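Long-range contact in adenylate isopentenyltransferase (Humulus lupulus, PDB 3A8T), which transfers an isopentenyl group from dimethylallyl diphosphate to the N6 amine of ATP, ADP or AMP in cytokinin biosynthesis: residues D72-T84 with R225-F237. Numbering follows the deposited sequence.
Sequences DKMQVYKGLDITT and RTGLRKAIGVPEF. With ATP (adenosine-5'-triphosphate), chain B.
The adenine amine N6 of ATP is gripped from 72-84, while residues 225-237 hold the other side of the base. N6 donates to Thr-84 O (2.6 Å) and, almost straight at 179°, to Asp-72 OD2 (3.3 Å). Ile-232 N donates to ring atom N3 (2.9 Å). Together the two segments form part of the ATP pocket of this P-loop-type transferase, and N6 receives the isopentenyl group. Asp-72 OD1 accepts from Met-74 N (an Asx turn) and Gln-75 N (an Asx motif), from opposite faces of the carboxylate plane. The Met-74 side chain lies between the adenine and residues 227-231. Its CG packs 3.6 Å from ATP C4, and the bends at chi2 and chi3 carry SD and CE toward Gly-227, Leu-228 and Ala-231. Lys-230 O accepts from the ribose O2'. Lys-73 NZ bonds the gamma-phosphate; Lys-230 NZ, 3.2 Å from Lys-73 NZ but not bonded to it, lies beside the ribose O3'. Leu-228 CB lies 3.8 Å from Tyr-77 CD2. With CG anti to the backbone N (chi1 -175°), CG meets Leu-80 CD1 and CD1 meets Thr-84 CG2. A water donates to both Thr-83 O and Ile-232 O (2.8 Å to the latter).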
loop_
_atom_site.group_PDB
_atom_site.type_symbol
_atom_site.label_atom_id
_atom_site.label_comp_id
_atom_site.label_asym_id
_atom_site.label_seq_id
_atom_site.Cartn_x
_atom_site.Cartn_y
_atom_site.Cartn_z
ATOM N N ASP A 72 2.187 3.249 -4.388
ATOM C CA ASP A 72 2.515 1.930 -3.845
ATOM C C ASP A 72 3.007 1.107 -5.068
ATOM O O ASP A 72 2.321 0.953 -6.068
ATOM C CB ASP A 72 1.271 1.367 -3.193
ATOM C CG ASP A 72 1.449 -0.031 -2.715
ATOM O OD1 ASP A 72 1.775 -0.908 -3.539
ATOM O OD2 ASP A 72 1.250 -0.264 -1.510
ATOM N N LYS A 73 4.234 0.630 -5.018
ATOM C CA LYS A 73 4.780 -0.067 -6.169
ATOM C C LYS A 73 4.191 -1.439 -6.556
ATOM O O LYS A 73 4.408 -1.894 -7.676
ATOM C CB LYS A 73 6.323 -0.133 -6.062
ATOM C CG LYS A 73 6.879 -1.140 -5.086
ATOM C CD LYS A 73 8.419 -1.133 -5.161
ATOM C CE LYS A 73 9.017 -2.424 -4.575
ATOM N NZ LYS A 73 10.477 -2.482 -4.622
ATOM N N MET A 74 3.453 -2.088 -5.652
ATOM C CA MET A 74 2.814 -3.350 -6.003
ATOM C C MET A 74 1.442 -3.034 -6.627
ATOM O O MET A 74 0.991 -3.700 -7.564
ATOM C CB MET A 74 2.644 -4.252 -4.763
ATOM C CG MET A 74 3.943 -4.930 -4.285
ATOM S SD MET A 74 4.687 -5.949 -5.657
ATOM C CE MET A 74 6.058 -4.946 -6.058
ATOM N N GLN A 75 0.793 -1.989 -6.114
ATOM C CA GLN A 75 -0.522 -1.584 -6.558
ATOM C C GLN A 75 -0.591 -1.009 -7.952
ATOM O O GLN A 75 -1.692 -0.735 -8.439
ATOM C CB GLN A 75 -1.122 -0.584 -5.561
ATOM C CG GLN A 75 -1.482 -1.233 -4.246
ATOM C CD GLN A 75 -2.328 -0.385 -3.356
ATOM O OE1 GLN A 75 -2.751 0.695 -3.720
ATOM N NE2 GLN A 75 -2.591 -0.874 -2.185
ATOM N N VAL A 76 0.565 -0.830 -8.590
ATOM C CA VAL A 76 0.577 -0.251 -9.910
ATOM C C VAL A 76 0.196 -1.327 -10.904
ATOM O O VAL A 76 -0.242 -1.014 -11.982
ATOM C CB VAL A 76 1.998 0.362 -10.341
ATOM C CG1 VAL A 76 2.356 1.520 -9.463
ATOM C CG2 VAL A 76 3.146 -0.701 -10.272
ATOM N N TYR A 77 0.336 -2.590 -10.527
ATOM C CA TYR A 77 0.065 -3.684 -11.436
ATOM C C TYR A 77 -1.361 -4.113 -11.399
ATOM O O TYR A 77 -1.959 -4.073 -10.346
ATOM C CB TYR A 77 0.913 -4.889 -11.078
ATOM C CG TYR A 77 2.402 -4.617 -11.070
ATOM C CD1 TYR A 77 3.095 -4.383 -12.250
ATOM C CD2 TYR A 77 3.106 -4.552 -9.874
ATOM C CE1 TYR A 77 4.449 -4.085 -12.231
ATOM C CE2 TYR A 77 4.459 -4.259 -9.844
ATOM C CZ TYR A 77 5.121 -4.026 -11.016
ATOM O OH TYR A 77 6.440 -3.720 -10.999
ATOM N N LYS A 78 -1.911 -4.518 -12.550
ATOM C CA LYS A 78 -3.280 -5.030 -12.620
ATOM C C LYS A 78 -3.144 -6.409 -11.984
ATOM O O LYS A 78 -2.183 -7.134 -12.255
ATOM C CB LYS A 78 -3.731 -5.210 -14.073
ATOM C CG LYS A 78 -3.287 -4.100 -15.029
ATOM C CD LYS A 78 -3.460 -4.515 -16.474
ATOM C CE LYS A 78 -2.735 -5.861 -16.724
ATOM N NZ LYS A 78 -3.270 -6.761 -17.842
ATOM N N GLY A 79 -4.069 -6.805 -11.138
ATOM C CA GLY A 79 -3.919 -8.130 -10.560
ATOM C C GLY A 79 -3.818 -8.132 -9.044
ATOM O O GLY A 79 -3.454 -7.096 -8.432
ATOM N N LEU A 80 -4.134 -9.295 -8.455
ATOM C CA LEU A 80 -4.115 -9.522 -7.016
ATOM C C LEU A 80 -4.661 -8.337 -6.269
ATOM O O LEU A 80 -4.033 -7.869 -5.338
ATOM C CB LEU A 80 -2.690 -9.816 -6.532
ATOM C CG LEU A 80 -1.904 -10.945 -7.244
ATOM C CD1 LEU A 80 -0.490 -10.969 -6.675
ATOM C CD2 LEU A 80 -2.563 -12.299 -7.097
ATOM N N ASP A 81 -5.829 -7.866 -6.677
ATOM C CA ASP A 81 -6.464 -6.728 -6.068
ATOM C C ASP A 81 -6.585 -6.920 -4.554
ATOM O O ASP A 81 -6.382 -5.956 -3.785
ATOM C CB ASP A 81 -7.823 -6.492 -6.717
ATOM C CG ASP A 81 -7.722 -6.099 -8.215
ATOM O OD1 ASP A 81 -6.686 -5.579 -8.653
ATOM O OD2 ASP A 81 -8.692 -6.268 -8.972
ATOM N N ILE A 82 -6.864 -8.155 -4.116
ATOM C CA ILE A 82 -6.982 -8.443 -2.674
ATOM C C ILE A 82 -5.629 -8.446 -1.996
ATOM O O ILE A 82 -5.395 -7.687 -1.077
ATOM C CB ILE A 82 -7.652 -9.828 -2.383
ATOM C CG1 ILE A 82 -9.117 -9.785 -2.789
ATOM C CG2 ILE A 82 -7.596 -10.189 -0.851
ATOM C CD1 ILE A 82 -9.774 -11.194 -2.825
ATOM N N THR A 83 -4.742 -9.302 -2.492
ATOM C CA THR A 83 -3.406 -9.454 -1.956
ATOM C C THR A 83 -2.648 -8.133 -1.834
ATOM O O THR A 83 -1.943 -7.928 -0.852
ATOM C CB THR A 83 -2.560 -10.490 -2.795
ATOM O OG1 THR A 83 -3.250 -11.759 -2.879
ATOM C CG2 THR A 83 -1.188 -10.727 -2.114
ATOM N N THR A 84 -2.840 -7.231 -2.797
ATOM C CA THR A 84 -2.129 -5.966 -2.783
ATOM C C THR A 84 -2.784 -4.862 -2.005
ATOM O O THR A 84 -2.192 -3.805 -1.829
ATOM C CB THR A 84 -1.782 -5.423 -4.234
ATOM O OG1 THR A 84 -2.953 -5.370 -5.034
ATOM C CG2 THR A 84 -0.702 -6.300 -4.915
ATOM N N ARG A 225 12.639 -11.126 -5.980
ATOM C CA ARG A 225 11.709 -11.519 -7.017
ATOM C C ARG A 225 11.507 -10.277 -7.873
ATOM O O ARG A 225 12.070 -9.203 -7.587
ATOM C CB ARG A 225 10.421 -12.045 -6.429
ATOM C CG ARG A 225 10.566 -13.515 -6.089
ATOM C CD ARG A 225 9.712 -14.063 -4.873
ATOM N NE ARG A 225 8.326 -14.273 -5.241
ATOM C CZ ARG A 225 7.675 -15.436 -5.303
ATOM N NH1 ARG A 225 8.236 -16.614 -5.011
ATOM N NH2 ARG A 225 6.422 -15.400 -5.721
ATOM N N THR A 226 10.769 -10.416 -8.959
ATOM C CA THR A 226 10.563 -9.272 -9.801
ATOM C C THR A 226 9.084 -8.916 -9.965
ATOM O O THR A 226 8.242 -9.781 -10.156
ATOM C CB THR A 226 11.252 -9.481 -11.193
ATOM O OG1 THR A 226 10.903 -8.396 -12.072
ATOM C CG2 THR A 226 10.785 -10.763 -11.822
ATOM N N GLY A 227 8.799 -7.613 -9.846
ATOM C CA GLY A 227 7.464 -7.066 -10.033
ATOM C C GLY A 227 6.386 -7.529 -9.042
ATOM O O GLY A 227 6.667 -7.720 -7.828
ATOM N N LEU A 228 5.166 -7.691 -9.575
ATOM C CA LEU A 228 4.016 -8.148 -8.787
ATOM C C LEU A 228 4.312 -9.447 -8.018
ATOM O O LEU A 228 3.706 -9.718 -7.003
ATOM C CB LEU A 228 2.788 -8.356 -9.679
ATOM C CG LEU A 228 1.509 -8.710 -8.901
ATOM C CD1 LEU A 228 1.239 -7.609 -7.940
ATOM C CD2 LEU A 228 0.308 -8.874 -9.780
ATOM N N ARG A 229 5.265 -10.245 -8.491
ATOM C CA ARG A 229 5.554 -11.479 -7.790
ATOM C C ARG A 229 6.298 -11.231 -6.457
ATOM O O ARG A 229 6.519 -12.149 -5.696
ATOM C CB ARG A 229 6.287 -12.460 -8.726
ATOM C CG ARG A 229 5.397 -12.919 -9.839
ATOM C CD ARG A 229 5.910 -14.151 -10.574
ATOM N NE ARG A 229 6.206 -15.247 -9.665
ATOM C CZ ARG A 229 5.300 -16.026 -9.064
ATOM N NH1 ARG A 229 3.989 -15.876 -9.277
ATOM N NH2 ARG A 229 5.709 -16.895 -8.151
ATOM N N LYS A 230 6.673 -9.978 -6.198
ATOM C CA LYS A 230 7.289 -9.586 -4.933
ATOM C C LYS A 230 6.252 -9.352 -3.803
ATOM O O LYS A 230 6.629 -9.368 -2.644
ATOM C CB LYS A 230 8.049 -8.267 -5.065
ATOM C CG LYS A 230 9.221 -8.308 -6.008
ATOM C CD LYS A 230 9.863 -6.939 -6.066
ATOM C CE LYS A 230 11.028 -6.880 -5.119
ATOM N NZ LYS A 230 11.533 -5.481 -5.005
ATOM N N ALA A 231 4.984 -9.118 -4.149
ATOM C CA ALA A 231 3.900 -8.826 -3.207
ATOM C C ALA A 231 3.878 -9.741 -2.014
ATOM O O ALA A 231 4.020 -10.940 -2.192
ATOM C CB ALA A 231 2.573 -8.903 -3.947
ATOM N N ILE A 232 3.717 -9.213 -0.791
ATOM C CA ILE A 232 3.694 -10.119 0.373
ATOM C C ILE A 232 2.482 -11.049 0.184
ATOM O O ILE A 232 1.383 -10.594 -0.156
ATOM C CB ILE A 232 3.539 -9.402 1.760
ATOM C CG1 ILE A 232 4.652 -8.396 2.015
ATOM C CG2 ILE A 232 3.610 -10.419 2.854
ATOM C CD1 ILE A 232 5.940 -8.954 1.963
ATOM N N GLY A 233 2.704 -12.351 0.376
ATOM C CA GLY A 233 1.642 -13.327 0.177
ATOM C C GLY A 233 1.985 -14.258 -0.958
ATOM O O GLY A 233 1.763 -15.484 -0.907
ATOM N N VAL A 234 2.602 -13.713 -1.995
ATOM C CA VAL A 234 2.904 -14.613 -3.088
ATOM C C VAL A 234 3.976 -15.654 -2.801
ATOM O O VAL A 234 3.791 -16.807 -3.067
ATOM C CB VAL A 234 3.333 -13.877 -4.335
ATOM C CG1 VAL A 234 3.521 -14.875 -5.420
ATOM C CG2 VAL A 234 2.311 -12.806 -4.714
ATOM N N PRO A 235 5.139 -15.222 -2.303
ATOM C CA PRO A 235 6.243 -16.164 -1.999
ATOM C C PRO A 235 5.856 -17.149 -0.898
ATOM O O PRO A 235 6.198 -18.332 -0.991
ATOM C CB PRO A 235 7.411 -15.255 -1.560
ATOM C CG PRO A 235 6.904 -13.761 -1.807
ATOM C CD PRO A 235 5.392 -13.866 -1.765
ATOM N N GLU A 236 5.086 -16.654 0.089
ATOM C CA GLU A 236 4.638 -17.447 1.244
ATOM C C GLU A 236 3.735 -18.578 0.789
ATOM O O GLU A 236 3.964 -19.745 1.151
ATOM C CB GLU A 236 3.925 -16.582 2.306
ATOM C CG GLU A 236 4.755 -15.481 2.912
ATOM C CD GLU A 236 4.823 -14.206 2.053
ATOM O OE1 GLU A 236 4.488 -14.204 0.829
ATOM O OE2 GLU A 236 5.212 -13.170 2.620
ATOM N N PHE A 237 2.725 -18.260 -0.013
ATOM C CA PHE A 237 1.885 -19.345 -0.476
ATOM C C PHE A 237 2.519 -20.233 -1.497
ATOM O O PHE A 237 2.136 -21.384 -1.595
ATOM C CB PHE A 237 0.491 -18.854 -0.892
ATOM C CG PHE A 237 -0.489 -18.896 0.270
ATOM C CD1 PHE A 237 -0.871 -20.142 0.829
ATOM C CD2 PHE A 237 -0.898 -17.713 0.934
ATOM C CE1 PHE A 237 -1.621 -20.201 2.023
ATOM C CE2 PHE A 237 -1.642 -17.769 2.115
ATOM C CZ PHE A 237 -2.003 -19.009 2.665
HETATM P PG ATP B . 12.352 -1.484 -1.367
HETATM O O1G ATP B . 12.959 -0.647 -2.450
HETATM O O2G ATP B . 12.101 -2.973 -1.983
HETATM O O3G ATP B . 13.364 -1.613 -0.117
HETATM P PB ATP B . 10.353 0.400 -1.567
HETATM O O1B ATP B . 10.735 1.652 -0.987
HETATM O O2B ATP B . 10.870 0.365 -3.031
HETATM O O3B ATP B . 10.949 -0.833 -0.747
HETATM P PA ATP B . 7.916 -0.552 -0.514
HETATM O O1A ATP B . 8.415 -0.454 0.849
HETATM O O2A ATP B . 6.391 0.006 -0.490
HETATM O O3A ATP B . 8.729 0.358 -1.625
HETATM O "O5'" ATP B . 7.759 -2.091 -1.014
HETATM C "C5'" ATP B . 8.829 -2.916 -0.643
HETATM C "C4'" ATP B . 8.310 -4.341 -0.677
HETATM O "O4'" ATP B . 7.212 -4.452 0.236
HETATM C "C3'" ATP B . 7.726 -4.785 -2.041
HETATM O "O3'" ATP B . 8.750 -5.301 -2.888
HETATM C "C2'" ATP B . 6.685 -5.837 -1.623
HETATM O "O2'" ATP B . 7.286 -7.077 -1.477
HETATM C "C1'" ATP B . 6.156 -5.348 -0.294
HETATM N N9 ATP B . 4.879 -4.606 -0.478
HETATM C C8 ATP B . 4.726 -3.224 -0.583
HETATM N N7 ATP B . 3.473 -2.914 -0.843
HETATM C C5 ATP B . 2.735 -4.057 -0.920
HETATM C C6 ATP B . 1.348 -4.396 -1.180
HETATM N N6 ATP B . 0.393 -3.444 -1.439
HETATM N N1 ATP B . 1.002 -5.700 -1.166
HETATM C C2 ATP B . 1.891 -6.653 -0.922
HETATM N N3 ATP B . 3.179 -6.396 -0.683
HETATM C C4 ATP B . 3.646 -5.158 -0.672
HETATM O O HOH W 1 -0.342 -9.183 1.466
#